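PDB 6HLX: AgaA from Rhizobium radiobacter, which binds the opine agropinic acid as the periplasmic solute-binding protein of an ABC transporter and so serves its import into the bacterium. Local coordinates for residues G10-L15 with A164-G169; I172-F177 with D189-V194; K183-L188 with I480-I485; P229-L234 with A457-V462. One frame throughout, in Å; residues are numbered along the deposited sequence. Where two conformers were deposited one is given.

Contact 1: residues G10-L15 with A164-G169; sequences GEPSTL and AGWTRG. With EDO (1,2-ethanediol), chain Y.
E11 OE1 takes two N-H groups from the segment 164-169. The indole NE1 of W166 gives one bond, 2.9 Å to E11 OE1, and lies near the oxygen's anti lone pair. The backbone N of G169 gives the other, 3.0 Å to the same OE1 and almost straight at 174°. It comes from above the carboxylate plane. A weak third bond runs from G169 N to E11 OE2, so the carboxylate is held by both oxygens. E11 reaches this position with CG anti to its backbone N (chi1 175°) and an extended chain. Its carboxylate is turned 48° from the indole plane.

Farther along the indole edge, P12 O lies in the ring plane, 3.2 Å from W166 CZ2. L15 meets the six-membered ring tip to tip, with L15 CG 3.7 Å from W166 CZ3. On one indole face lies the guanidinium of R168, its NH2 3.6 Å above the ring plane. R168 folds back there through a bend at chi2.

This is packing of a loop against a sheet edge. Residues 10-15 follow strand 3-8 and precede helix 23-32. W166 is on strand 161-167, outermost in the mixed sheet, where A164 and G165 form a classic bulge opposite T173. W166, P12 and L15 all touch I172 of the adjacent strand 171-176, while E11 and P12 reach F195 of strand 190-195.

Contact 2: residues I172-F177 with D189-V194; sequences ITVKKF and DEVHYV. With ZN (zinc ion), chain S; ZN (zinc ion), chain N.
T173 and H192 lie side by side on one face of the sheet. In T173, OG1 lies beside the backbone N (chi1 -52°), which leaves CG2 anti to that N. This places the methyl over the imidazole face in a CH-pi contact, with CG2 3.6 Å from the ring centroid of H192. H192 ND1 binds a zinc ion at 2.0 Å, a site shared with E171. The opposite nitrogen, NE2, gives a hydrogen bond to E190 OE2 (2.8 Å), on the anti lone pair of OE2. Ring rotation is therefore fixed from both nitrogens. E190 is extended, and both its oxygens bind a second zinc, unequally, OE1 at 2.1 Å and OE2 at 2.6 Å. K175 runs alongside and bends at chi4 (-110°), so that NZ forms a salt bridge to E190 OE1 (3.3 Å). K175 NZ also donates to a water on that zinc.

The two strands are antiparallel neighbours in the mixed sheet of the solute-binding fold. I172-Y193 and V174-V191 are hydrogen-bonded pairs. T173-H192 and K175-E190 are non-hydrogen-bonded pairs.

The other face, with I172, V174, V191 and Y193, is mostly apolar. V174 CG1 is anti to the carbonyl carbon (chi1 -56°), which leaves CG2 in the crowded position, 3.9 Å from Y193 CE2 at the ring edge. V191 CG1 lies over one face of Y193. Helix 23-32 covers I172, V174 and Y193.

Contact 3: residues K183-L188 with I480-I485; sequences KGKPDL and IENTKI. With SO4 (sulfate ion), chain T; ACT (acetate ion), chain K.
Water 3 is the best-held polar atom between the segments, and three hydrogen bonds grip it. It accepts from L188 N and donates to I480 O (2.8 Å) and to T483 O (2.7 Å). It thus bridges the loop 183-188 and the segment 480-485. Residues 183-188 belong to the connection between the antiparallel strands 171-176 and 190-195. Residues 480-485 leave a short 3-10 segment and enter strand 484-485, near the C terminus. The contact is loop packing beside the mixed sheet.

K185 forms the direct polar link. Its chain is extended beyond CG, and NZ donates to N482 OD1 (2.8 Å) in the carbonyl plane. E481 OE2 is 4.0 Å from K185 NZ, too far for a salt bridge. E481 is instead paired with R34 and K182, and its OE1 also bonds Y180. A weak bond joins K185 NZ to an acetate.

P186, preceded by a cis peptide bond, lays its CA against E481 O in a CH...O contact. D187 has CG anti to its backbone N (chi1 -165°), which sets the carboxylate against the K484 chain. The two side chains cross at about a right angle, with D187 OD2 3.5 Å from K484 CG.

L188 carries the apolar part. Its CD1 reaches toward I480 CD1 and T483 CB, and its CD2 lies 3.6 Å from I485 CG2. L4 and F161 of neighbouring strands also touch L188. Water 2 closes the far end: it donates to D187 OD2 (2.7 Å) and accepts from I485 N (3.0 Å).

Contact 4: residues P229-L234 with A457-V462; sequences PETQLL and AVKKGV
V458 is overlapped by Q232 and L234. Q232 runs alongside it, with CG anti to the backbone N (chi1 172°) and an extended chain, so that Q232 OE1 is 3.7 Å from V458 CG2. L234 comes in at about a right angle, with CD1 3.8 Å from V458 CG1. V458 CG1 is anti to the carbonyl carbon (chi1 -52°), so CG2 takes the crowded position and faces Q232, while CG1 is left for L234.

The strands are antiparallel, and 231-234 is the outermost strand at this end of the mixed sheet. Q232 and V458 form the hydrogen-bonded pair: Q232 N to V458 O and V458 N to Q232 O, each 2.9 Å. T231-K459 and L233-A457 are non-hydrogen-bonded pairs. Beyond them, K460 N donates to E230 O (2.8 Å) from above the carbonyl plane.

On the face of T231, L233 and A457, helices 199-207 and 222-227 pack against the strands, and T231 OG1 bonds to I225 O. K459 bends at chi2, bringing its CD to 3.4 Å from E230 O.

K459 to V462 is a type II turn, closed by V462 N to K459 O. G461 holds backbone angles that call for glycine. A water donates to both Q232 OE1 (2.7 Å) and V462 O (2.8 Å).

Overall arrangement
From the N terminus, the chain leaves strand 3-8 and contact 1 ties the following loop to strand 161-167, closing 148 residues. Contact 2 comes next in series and closes only the short connection between strands 171-176 and 190-195. Contact 3 starts within that connection, so the two cross; its other segment lies near the C terminus. Contact 4 falls wholly between the segments of contact 3. Contacts 1 and 2 share neighbouring strands at one end of the seven-stranded sheet. Contact 4 joins the last two strands at the other. Contact 3 touches both contact 2, through K176 and I480, and contact 4, through I485 and V462.

Contact 1: residues G10-L15 with A164-G169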
loop_
_atom_site.group_PDB
_atom_site.type_symbol
_atom_site.label_atom_id
_atom_site.label_comp_id
_atom_site.label_asym_id
_atom_site.label_seq_id
_atom_site.Cartn_x
_atom_site.Cartn_y
_atom_site.Cartn_z
ATOM N N GLY A 10 -10.781 -9.248 -4.179
ATOM C CA GLY A 10 -10.121 -10.546 -4.148
ATOM C C GLY A 10 -10.124 -11.184 -2.780
ATOM O O GLY A 10 -10.411 -10.529 -1.777
ATOM N N GLU A 11 -9.698 -12.439 -2.744
ATOM C CA GLU A 11 -9.551 -13.164 -1.498
ATOM C C GLU A 11 -8.134 -12.923 -0.964
ATOM O O GLU A 11 -7.166 -13.145 -1.694
ATOM C CB GLU A 11 -9.792 -14.665 -1.738
ATOM C CG GLU A 11 -9.541 -15.536 -0.521
ATOM C CD GLU A 11 -10.099 -16.949 -0.624
ATOM O OE1 GLU A 11 -10.390 -17.548 0.435
ATOM O OE2 GLU A 11 -10.249 -17.460 -1.758
ATOM N N PRO A 12 -7.974 -12.525 0.313
ATOM C CA PRO A 12 -6.604 -12.328 0.833
ATOM C C PRO A 12 -5.798 -13.629 0.782
ATOM O O PRO A 12 -6.296 -14.705 1.162
ATOM C CB PRO A 12 -6.839 -11.921 2.295
ATOM C CG PRO A 12 -8.218 -11.254 2.273
ATOM C CD PRO A 12 -8.994 -12.137 1.307
ATOM N N SER A 13 -4.554 -13.541 0.306
ATOM C CA SER A 13 -3.660 -14.707 0.261
ATOM C C SER A 13 -3.271 -15.102 1.697
ATOM O O SER A 13 -3.035 -16.278 1.979
ATOM C CB SER A 13 -2.409 -14.373 -0.546
ATOM O OG SER A 13 -1.757 -13.263 0.044
ATOM N N THR A 14 -3.260 -14.110 2.610
ATOM C CA THR A 14 -2.963 -14.302 4.032
ATOM C C THR A 14 -3.440 -13.122 4.869
ATOM O O THR A 14 -3.541 -11.999 4.371
ATOM C CB THR A 14 -1.454 -14.551 4.285
ATOM O OG1 THR A 14 -1.290 -14.898 5.673
ATOM C CG2 THR A 14 -0.568 -13.340 3.934
ATOM N N LEU A 15 -3.722 -13.385 6.154
ATOM C CA LEU A 15 -4.032 -12.320 7.092
ATOM C C LEU A 15 -2.824 -12.120 8.038
ATOM O O LEU A 15 -2.896 -11.301 8.950
ATOM C CB LEU A 15 -5.315 -12.602 7.873
ATOM C CG LEU A 15 -6.614 -12.562 7.046
ATOM C CD1 LEU A 15 -7.821 -12.861 7.944
ATOM C CD2 LEU A 15 -6.800 -11.182 6.380
ATOM N N ALA A 164 -14.397 -14.113 12.896
ATOM C CA ALA A 164 -15.423 -15.112 13.210
ATOM C C ALA A 164 -15.316 -16.362 12.340
ATOM O O ALA A 164 -15.581 -17.463 12.831
ATOM C CB ALA A 164 -16.812 -14.506 13.153
ATOM N N GLY A 165 -14.819 -16.217 11.121
ATOM C CA GLY A 165 -14.637 -17.368 10.239
ATOM C C GLY A 165 -14.198 -16.976 8.851
ATOM O O GLY A 165 -14.359 -15.822 8.439
ATOM N N TRP A 166 -13.625 -17.942 8.132
ATOM C CA TRP A 166 -13.191 -17.728 6.765
ATOM C C TRP A 166 -13.648 -18.937 5.948
ATOM O O TRP A 166 -13.209 -20.059 6.207
ATOM C CB TRP A 166 -11.665 -17.597 6.728
ATOM C CG TRP A 166 -11.013 -17.261 5.406
ATOM C CD1 TRP A 166 -11.551 -17.331 4.148
ATOM C CD2 TRP A 166 -9.687 -16.737 5.250
ATOM N NE1 TRP A 166 -10.610 -16.919 3.212
ATOM C CE2 TRP A 166 -9.458 -16.558 3.867
ATOM C CE3 TRP A 166 -8.667 -16.393 6.158
ATOM C CZ2 TRP A 166 -8.246 -16.037 3.369
ATOM C CZ3 TRP A 166 -7.454 -15.925 5.665
ATOM C CH2 TRP A 166 -7.248 -15.763 4.285
ATOM N N THR A 167 -14.565 -18.716 5.008
ATOM C CA THR A 167 -14.991 -19.782 4.097
ATOM C C THR A 167 -14.140 -19.591 2.844
ATOM O O THR A 167 -14.339 -18.612 2.116
ATOM C CB THR A 167 -16.498 -19.691 3.829
ATOM O OG1 THR A 167 -17.167 -19.925 5.072
ATOM C CG2 THR A 167 -16.968 -20.725 2.788
ATOM N N ARG A 168 -13.201 -20.517 2.587
ATOM C CA ARG A 168 -12.283 -20.418 1.437
ATOM C C ARG A 168 -13.061 -20.225 0.141
ATOM O O ARG A 168 -14.037 -20.946 -0.101
ATOM C CB ARG A 168 -11.341 -21.655 1.340
ATOM C CG ARG A 168 -10.548 -21.962 2.636
ATOM C CD ARG A 168 -9.305 -21.121 2.853
ATOM N NE ARG A 168 -8.971 -20.930 4.268
ATOM C CZ ARG A 168 -7.972 -20.164 4.705
ATOM N NH1 ARG A 168 -7.736 -20.047 6.006
ATOM N NH2 ARG A 168 -7.202 -19.510 3.844
ATOM N N GLY A 169 -12.640 -19.237 -0.648
ATOM C CA GLY A 169 -13.265 -18.903 -1.925
ATOM C C GLY A 169 -14.570 -18.133 -1.812
ATOM O O GLY A 169 -15.192 -17.839 -2.835
HETATM C C1 EDO Y . -13.714 -23.495 4.964
HETATM O O1 EDO Y . -12.790 -22.731 4.262
HETATM C C2 EDO Y . -14.677 -23.955 3.898
HETATM O O2 EDO Y . -13.998 -24.859 3.058
#

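Contact 2: residues I172-F177 with D189-V194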
loop_
_atom_site.group_PDB
_atom_site.type_symbol
_atom_site.label_atom_id
_atom_site.label_comp_id
_atom_site.label_asym_id
_atom_site.label_seq_id
_atom_site.Cartn_x
_atom_site.Cartn_y
_atom_site.Cartn_z
ATOM N N ILE A 172 -14.887 -13.796 4.480
ATOM C CA ILE A 172 -14.392 -13.716 5.859
ATOM C C ILE A 172 -15.472 -12.952 6.628
ATOM O O ILE A 172 -15.901 -11.886 6.171
ATOM C CB ILE A 172 -13.028 -12.994 5.973
ATOM C CG1 ILE A 172 -11.890 -13.875 5.385
ATOM C CG2 ILE A 172 -12.736 -12.579 7.441
ATOM C CD1 ILE A 172 -10.620 -13.104 4.994
ATOM N N THR A 173 -15.931 -13.497 7.759
ATOM C CA THR A 173 -16.917 -12.823 8.607
ATOM C C THR A 173 -16.234 -12.332 9.885
ATOM O O THR A 173 -15.424 -13.047 10.480
ATOM C CB THR A 173 -18.139 -13.715 8.896
ATOM O OG1 THR A 173 -18.679 -14.230 7.674
ATOM C CG2 THR A 173 -19.231 -12.983 9.685
ATOM N N VAL A 174 -16.544 -11.098 10.290
ATOM C CA VAL A 174 -16.020 -10.507 11.520
ATOM C C VAL A 174 -17.221 -10.021 12.331
ATOM O O VAL A 174 -18.251 -9.659 11.738
ATOM C CB VAL A 174 -14.967 -9.403 11.277
ATOM C CG1 VAL A 174 -13.800 -9.939 10.426
ATOM C CG2 VAL A 174 -15.602 -8.167 10.638
ATOM N N LYS A 175 -17.093 -10.005 13.669
ATOM C CA LYS A 175 -18.198 -9.632 14.560
ATOM C C LYS A 175 -17.737 -8.545 15.513
ATOM O O LYS A 175 -16.578 -8.536 15.914
ATOM C CB LYS A 175 -18.637 -10.837 15.415
ATOM C CG LYS A 175 -19.303 -11.965 14.645
ATOM C CD LYS A 175 -19.724 -13.099 15.590
ATOM C CE LYS A 175 -20.281 -14.270 14.819
ATOM N NZ LYS A 175 -21.743 -14.417 15.027
ATOM N N LYS A 176 -18.656 -7.667 15.926
ATOM C CA LYS A 176 -18.334 -6.582 16.842
ATOM C C LYS A 176 -17.628 -7.092 18.100
ATOM O O LYS A 176 -18.092 -8.047 18.733
ATOM C CB LYS A 176 -19.641 -5.850 17.231
ATOM C CG LYS A 176 -19.483 -4.787 18.323
ATOM C CD LYS A 176 -20.746 -3.944 18.428
ATOM C CE LYS A 176 -20.586 -2.882 19.490
ATOM N NZ LYS A 176 -21.629 -1.827 19.374
ATOM N N PHE A 177 -16.517 -6.438 18.459
ATOM C CA PHE A 177 -15.775 -6.737 19.686
ATOM C C PHE A 177 -16.323 -5.782 20.766
ATOM O O PHE A 177 -16.014 -4.584 20.752
ATOM C CB PHE A 177 -14.276 -6.496 19.461
ATOM C CG PHE A 177 -13.395 -6.662 20.683
ATOM C CD1 PHE A 177 -13.579 -7.737 21.558
ATOM C CD2 PHE A 177 -12.329 -5.797 20.914
ATOM C CE1 PHE A 177 -12.730 -7.916 22.660
ATOM C CE2 PHE A 177 -11.484 -5.978 22.018
ATOM C CZ PHE A 177 -11.688 -7.036 22.877
ATOM N N ASP A 189 -22.846 -4.744 13.799
ATOM C CA ASP A 189 -22.721 -5.974 14.573
ATOM C C ASP A 189 -21.791 -6.968 13.880
ATOM O O ASP A 189 -21.105 -7.739 14.553
ATOM C CB ASP A 189 -24.110 -6.587 14.817
ATOM C CG ASP A 189 -24.957 -5.700 15.717
ATOM O OD1 ASP A 189 -24.481 -5.344 16.823
ATOM O OD2 ASP A 189 -26.070 -5.332 15.304
ATOM N N GLU A 190 -21.792 -6.978 12.528
ATOM C CA GLU A 190 -20.963 -7.889 11.720
ATOM C C GLU A 190 -20.646 -7.275 10.386
ATOM O O GLU A 190 -21.390 -6.443 9.858
ATOM C CB GLU A 190 -21.703 -9.210 11.397
ATOM C CG GLU A 190 -22.180 -10.003 12.577
ATOM C CD GLU A 190 -22.773 -11.349 12.234
ATOM O OE1 GLU A 190 -23.117 -12.056 13.196
ATOM O OE2 GLU A 190 -22.914 -11.693 11.040
ATOM N N VAL A 191 -19.562 -7.750 9.793
ATOM C CA VAL A 191 -19.208 -7.402 8.429
ATOM C C VAL A 191 -18.816 -8.718 7.765
ATOM O O VAL A 191 -18.033 -9.492 8.342
ATOM C CB VAL A 191 -18.077 -6.340 8.302
ATOM C CG1 VAL A 191 -17.904 -5.919 6.832
ATOM C CG2 VAL A 191 -18.383 -5.109 9.153
ATOM N N HIS A 192 -19.393 -8.990 6.594
ATOM C CA HIS A 192 -19.034 -10.165 5.793
ATOM C C HIS A 192 -18.254 -9.601 4.596
ATOM O O HIS A 192 -18.802 -8.846 3.776
ATOM C CB HIS A 192 -20.290 -10.948 5.349
ATOM C CG HIS A 192 -21.118 -11.467 6.495
ATOM N ND1 HIS A 192 -21.748 -12.693 6.435
ATOM C CD2 HIS A 192 -21.413 -10.878 7.682
ATOM C CE1 HIS A 192 -22.399 -12.826 7.588
ATOM N NE2 HIS A 192 -22.250 -11.751 8.362
ATOM N N TYR A 193 -16.968 -9.940 4.520
ATOM C CA TYR A 193 -16.085 -9.508 3.417
ATOM C C TYR A 193 -16.171 -10.613 2.367
ATOM O O TYR A 193 -15.605 -11.682 2.577
ATOM C CB TYR A 193 -14.636 -9.316 3.919
ATOM C CG TYR A 193 -14.497 -8.127 4.843
ATOM C CD1 TYR A 193 -14.304 -6.840 4.337
ATOM C CD2 TYR A 193 -14.560 -8.283 6.225
ATOM C CE1 TYR A 193 -14.207 -5.735 5.187
ATOM C CE2 TYR A 193 -14.443 -7.188 7.086
ATOM C CZ TYR A 193 -14.302 -5.912 6.560
ATOM O OH TYR A 193 -14.230 -4.840 7.421
ATOM N N VAL A 194 -16.904 -10.375 1.284
ATOM C CA VAL A 194 -17.197 -11.364 0.231
ATOM C C VAL A 194 -16.245 -11.132 -0.945
ATOM O O VAL A 194 -16.068 -10.002 -1.391
ATOM C CB VAL A 194 -18.679 -11.267 -0.200
ATOM C CG1 VAL A 194 -19.037 -12.390 -1.182
ATOM C CG2 VAL A 194 -19.623 -11.293 1.018
HETATM ZN ZN ZN S . -24.141 -13.614 12.263
HETATM ZN ZN ZN N . -21.823 -14.050 4.949
HETATM O O HOH W 1 -22.821 -14.888 12.465
#

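Contact 3: residues K183-L188 with I480-I485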
loop_
_atom_site.group_PDB
_atom_site.type_symbol
_atom_site.label_atom_id
_atom_site.label_comp_id
_atom_site.label_asym_id
_atom_site.label_seq_id
_atom_site.Cartn_x
_atom_site.Cartn_y
_atom_site.Cartn_z
ATOM N N LYS A 183 -15.708 4.230 22.742
ATOM C CA LYS A 183 -17.132 4.259 23.095
ATOM C C LYS A 183 -18.006 4.338 21.827
ATOM O O LYS A 183 -17.709 5.114 20.922
ATOM C CB LYS A 183 -17.402 5.469 24.018
ATOM C CG LYS A 183 -18.767 5.417 24.695
ATOM C CD LYS A 183 -19.107 6.734 25.388
ATOM C CE LYS A 183 -20.211 6.600 26.421
ATOM N NZ LYS A 183 -21.516 6.198 25.828
ATOM N N GLY A 184 -19.026 3.492 21.764
ATOM C CA GLY A 184 -19.972 3.445 20.651
ATOM C C GLY A 184 -19.412 2.909 19.352
ATOM O O GLY A 184 -20.025 3.075 18.289
ATOM N N LYS A 185 -18.211 2.311 19.404
ATOM C CA LYS A 185 -17.635 1.766 18.190
ATOM C C LYS A 185 -17.298 0.282 18.352
ATOM O O LYS A 185 -16.888 -0.142 19.433
ATOM C CB LYS A 185 -16.380 2.547 17.775
ATOM C CG LYS A 185 -16.664 4.006 17.431
ATOM C CD LYS A 185 -15.403 4.670 16.882
ATOM C CE LYS A 185 -15.601 6.152 16.648
ATOM N NZ LYS A 185 -14.498 6.700 15.817
ATOM N N PRO A 186 -17.404 -0.504 17.265
ATOM C CA PRO A 186 -17.989 -0.125 15.961
ATOM C C PRO A 186 -19.518 -0.035 16.070
ATOM O O PRO A 186 -20.092 -0.445 17.084
ATOM C CB PRO A 186 -17.556 -1.271 15.050
ATOM C CG PRO A 186 -17.541 -2.484 15.978
ATOM C CD PRO A 186 -17.097 -1.948 17.332
ATOM N N ASP A 187 -20.184 0.504 15.043
ATOM C CA ASP A 187 -21.642 0.579 15.072
ATOM C C ASP A 187 -22.266 -0.732 14.556
ATOM O O ASP A 187 -23.313 -1.171 15.055
ATOM C CB ASP A 187 -22.155 1.770 14.252
ATOM C CG ASP A 187 -23.614 2.048 14.578
ATOM O OD1 ASP A 187 -23.888 2.554 15.688
ATOM O OD2 ASP A 187 -24.483 1.700 13.753
ATOM N N LEU A 188 -21.618 -1.349 13.544
ATOM C CA LEU A 188 -22.108 -2.591 12.950
ATOM C C LEU A 188 -21.910 -3.790 13.861
ATOM O O LEU A 188 -20.906 -3.881 14.562
ATOM C CB LEU A 188 -21.378 -2.850 11.611
ATOM C CG LEU A 188 -21.604 -1.790 10.514
ATOM C CD1 LEU A 188 -20.522 -1.896 9.410
ATOM C CD2 LEU A 188 -22.994 -1.951 9.886
ATOM N N ILE A 480 -14.307 1.330 8.656
ATOM C CA ILE A 480 -15.453 0.428 8.913
ATOM C C ILE A 480 -15.963 0.574 10.364
ATOM O O ILE A 480 -17.120 0.277 10.636
ATOM C CB ILE A 480 -15.109 -1.050 8.551
ATOM C CG1 ILE A 480 -16.404 -1.935 8.339
ATOM C CG2 ILE A 480 -14.138 -1.694 9.558
ATOM C CD1 ILE A 480 -17.150 -1.648 6.985
ATOM N N GLU A 481 -15.106 1.032 11.291
ATOM C CA GLU A 481 -15.551 1.193 12.683
ATOM C C GLU A 481 -16.569 2.330 12.851
ATOM O O GLU A 481 -17.201 2.426 13.900
ATOM C CB GLU A 481 -14.362 1.394 13.628
ATOM C CG GLU A 481 -13.633 2.723 13.470
ATOM C CD GLU A 481 -12.554 2.957 14.513
ATOM O OE1 GLU A 481 -12.411 2.105 15.413
ATOM O OE2 GLU A 481 -11.862 3.995 14.443
ATOM N N ASN A 482 -16.661 3.228 11.855
ATOM C CA ASN A 482 -17.590 4.371 11.880
ATOM C C ASN A 482 -18.789 4.147 10.971
ATOM O O ASN A 482 -19.667 5.007 10.883
ATOM C CB ASN A 482 -16.864 5.601 11.345
ATOM C CG ASN A 482 -15.634 5.974 12.130
ATOM O OD1 ASN A 482 -15.598 5.865 13.363
ATOM N ND2 ASN A 482 -14.618 6.442 11.425
ATOM N N THR A 483 -18.752 3.070 10.195
ATOM C CA THR A 483 -19.778 2.797 9.189
ATOM C C THR A 483 -21.094 2.374 9.831
ATOM O O THR A 483 -21.093 1.630 10.809
ATOM C CB THR A 483 -19.228 1.794 8.174
ATOM O OG1 THR A 483 -17.974 2.315 7.671
ATOM C CG2 THR A 483 -20.204 1.542 7.010
ATOM N N LYS A 484 -22.204 2.854 9.271
ATOM C CA LYS A 484 -23.563 2.512 9.724
ATOM C C LYS A 484 -24.388 2.142 8.502
ATOM O O LYS A 484 -24.084 2.586 7.393
ATOM C CB LYS A 484 -24.224 3.714 10.428
ATOM C CG LYS A 484 -23.433 4.269 11.608
ATOM C CD LYS A 484 -24.206 5.350 12.346
ATOM C CE LYS A 484 -23.412 5.864 13.523
ATOM N NZ LYS A 484 -24.246 6.680 14.458
ATOM N N ILE A 485 -25.442 1.344 8.703
ATOM C CA ILE A 485 -26.291 0.955 7.595
ATOM C C ILE A 485 -27.724 0.953 8.102
ATOM O O ILE A 485 -28.000 0.484 9.213
ATOM C CB ILE A 485 -25.839 -0.401 6.971
ATOM C CG1 ILE A 485 -26.520 -0.637 5.613
ATOM C CG2 ILE A 485 -25.994 -1.608 7.936
ATOM C CD1 ILE A 485 -25.862 -1.700 4.795
HETATM S S SO4 T . -19.770 1.128 24.763
HETATM O O1 SO4 T . -20.673 0.050 25.172
HETATM O O2 SO4 T . -20.183 2.383 25.396
HETATM O O3 SO4 T . -18.413 0.794 25.186
HETATM O O4 SO4 T . -19.815 1.275 23.308
HETATM C C ACT K . -11.880 8.383 17.053
HETATM O O ACT K . -12.567 9.060 16.255
HETATM O OXT ACT K . -11.030 7.521 16.717
HETATM C CH3 ACT K . -12.100 8.628 18.564
HETATM O O HOH W 2 -25.620 0.544 11.548
HETATM O O HOH W 3 -19.391 0.178 12.259
#

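Contact 4: residues P229-L234 with A457-V462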
loop_
_atom_site.group_PDB
_atom_site.type_symbol
_atom_site.label_atom_id
_atom_site.label_comp_id
_atom_site.label_asym_id
_atom_site.label_seq_id
_atom_site.Cartn_x
_atom_site.Cartn_y
_atom_site.Cartn_z
ATOM N N PRO A 229 -29.843 6.489 -8.575
ATOM C CA PRO A 229 -29.913 7.093 -7.229
ATOM C C PRO A 229 -29.687 6.158 -6.038
ATOM O O PRO A 229 -29.612 6.644 -4.902
ATOM C CB PRO A 229 -31.326 7.692 -7.205
ATOM C CG PRO A 229 -32.125 6.754 -8.055
ATOM C CD PRO A 229 -31.192 6.339 -9.164
ATOM N N GLU A 230 -29.578 4.840 -6.279
ATOM C CA GLU A 230 -29.447 3.875 -5.192
ATOM C C GLU A 230 -28.014 3.534 -4.835
ATOM O O GLU A 230 -27.794 2.739 -3.922
ATOM C CB GLU A 230 -30.267 2.604 -5.482
ATOM C CG GLU A 230 -31.770 2.849 -5.537
ATOM C CD GLU A 230 -32.439 3.389 -4.285
ATOM O OE1 GLU A 230 -32.079 2.945 -3.170
ATOM O OE2 GLU A 230 -33.341 4.248 -4.421
ATOM N N THR A 231 -27.049 4.106 -5.556
ATOM C CA THR A 231 -25.629 3.909 -5.266
ATOM C C THR A 231 -24.964 5.276 -5.172
ATOM O O THR A 231 -25.482 6.257 -5.712
ATOM C CB THR A 231 -24.946 3.041 -6.351
ATOM O OG1 THR A 231 -25.160 3.651 -7.633
ATOM C CG2 THR A 231 -25.469 1.586 -6.366
ATOM N N GLN A 232 -23.803 5.321 -4.524
ATOM C CA GLN A 232 -22.998 6.533 -4.356
ATOM C C GLN A 232 -21.550 6.139 -4.601
ATOM O O GLN A 232 -21.102 5.107 -4.106
ATOM C CB GLN A 232 -23.164 7.062 -2.917
ATOM C CG GLN A 232 -22.225 8.230 -2.535
ATOM C CD GLN A 232 -22.324 8.700 -1.087
ATOM O OE1 GLN A 232 -22.873 8.027 -0.204
ATOM N NE2 GLN A 232 -21.784 9.885 -0.808
ATOM N N LEU A 233 -20.818 6.971 -5.337
ATOM C CA LEU A 233 -19.404 6.745 -5.583
ATOM C C LEU A 233 -18.599 7.600 -4.577
ATOM O O LEU A 233 -18.924 8.779 -4.386
ATOM C CB LEU A 233 -19.100 7.177 -7.025
ATOM C CG LEU A 233 -17.741 6.789 -7.551
ATOM C CD1 LEU A 233 -17.675 5.282 -7.859
ATOM C CD2 LEU A 233 -17.420 7.583 -8.797
ATOM N N LEU A 234 -17.568 7.014 -3.933
ATOM C CA LEU A 234 -16.686 7.712 -2.982
ATOM C C LEU A 234 -15.344 7.828 -3.688
ATOM O O LEU A 234 -14.674 6.816 -3.912
ATOM C CB LEU A 234 -16.544 6.935 -1.669
ATOM C CG LEU A 234 -17.866 6.590 -0.928
ATOM C CD1 LEU A 234 -17.571 5.797 0.325
ATOM C CD2 LEU A 234 -18.665 7.842 -0.581
ATOM N N ALA A 457 -17.739 2.217 -3.835
ATOM C CA ALA A 457 -19.137 2.517 -4.086
ATOM C C ALA A 457 -19.946 1.924 -2.965
ATOM O O ALA A 457 -19.586 0.868 -2.431
ATOM C CB ALA A 457 -19.586 1.961 -5.419
ATOM N N VAL A 458 -20.982 2.657 -2.531
ATOM C CA VAL A 458 -21.835 2.201 -1.434
ATOM C C VAL A 458 -23.285 2.239 -1.868
ATOM O O VAL A 458 -23.667 3.013 -2.770
ATOM C CB VAL A 458 -21.609 3.004 -0.110
ATOM C CG1 VAL A 458 -20.125 3.050 0.280
ATOM C CG2 VAL A 458 -22.186 4.422 -0.193
ATOM N N LYS A 459 -24.116 1.438 -1.194
ATOM C CA LYS A 459 -25.543 1.464 -1.449
ATOM C C LYS A 459 -26.138 2.640 -0.674
ATOM O O LYS A 459 -25.648 2.981 0.404
ATOM C CB LYS A 459 -26.191 0.145 -0.971
ATOM C CG LYS A 459 -26.382 -0.888 -2.084
ATOM C CD LYS A 459 -27.534 -0.497 -3.034
ATOM C CE LYS A 459 -28.104 -1.644 -3.822
ATOM N NZ LYS A 459 -28.605 -1.199 -5.152
ATOM N N LYS A 460 -27.207 3.244 -1.195
ATOM C CA LYS A 460 -27.911 4.296 -0.447
ATOM C C LYS A 460 -28.366 3.617 0.865
ATOM O O LYS A 460 -28.909 2.510 0.834
ATOM C CB LYS A 460 -29.132 4.787 -1.237
ATOM C CG LYS A 460 -29.888 5.934 -0.558
ATOM C CD LYS A 460 -31.035 6.428 -1.430
ATOM C CE LYS A 460 -31.767 7.591 -0.794
ATOM N NZ LYS A 460 -32.767 8.186 -1.720
ATOM N N GLY A 461 -28.076 4.253 1.990
ATOM C CA GLY A 461 -28.378 3.696 3.306
ATOM C C GLY A 461 -27.109 3.474 4.108
ATOM O O GLY A 461 -27.153 3.370 5.334
ATOM N N VAL A 462 -25.954 3.390 3.415
ATOM C CA VAL A 462 -24.643 3.229 4.055
ATOM C C VAL A 462 -24.099 4.625 4.313
ATOM O O VAL A 462 -24.110 5.468 3.408
ATOM C CB VAL A 462 -23.646 2.435 3.152
ATOM C CG1 VAL A 462 -22.232 2.440 3.735
ATOM C CG2 VAL A 462 -24.127 1.009 2.888
HETATM O O HOH W 4 -22.347 7.320 2.349
#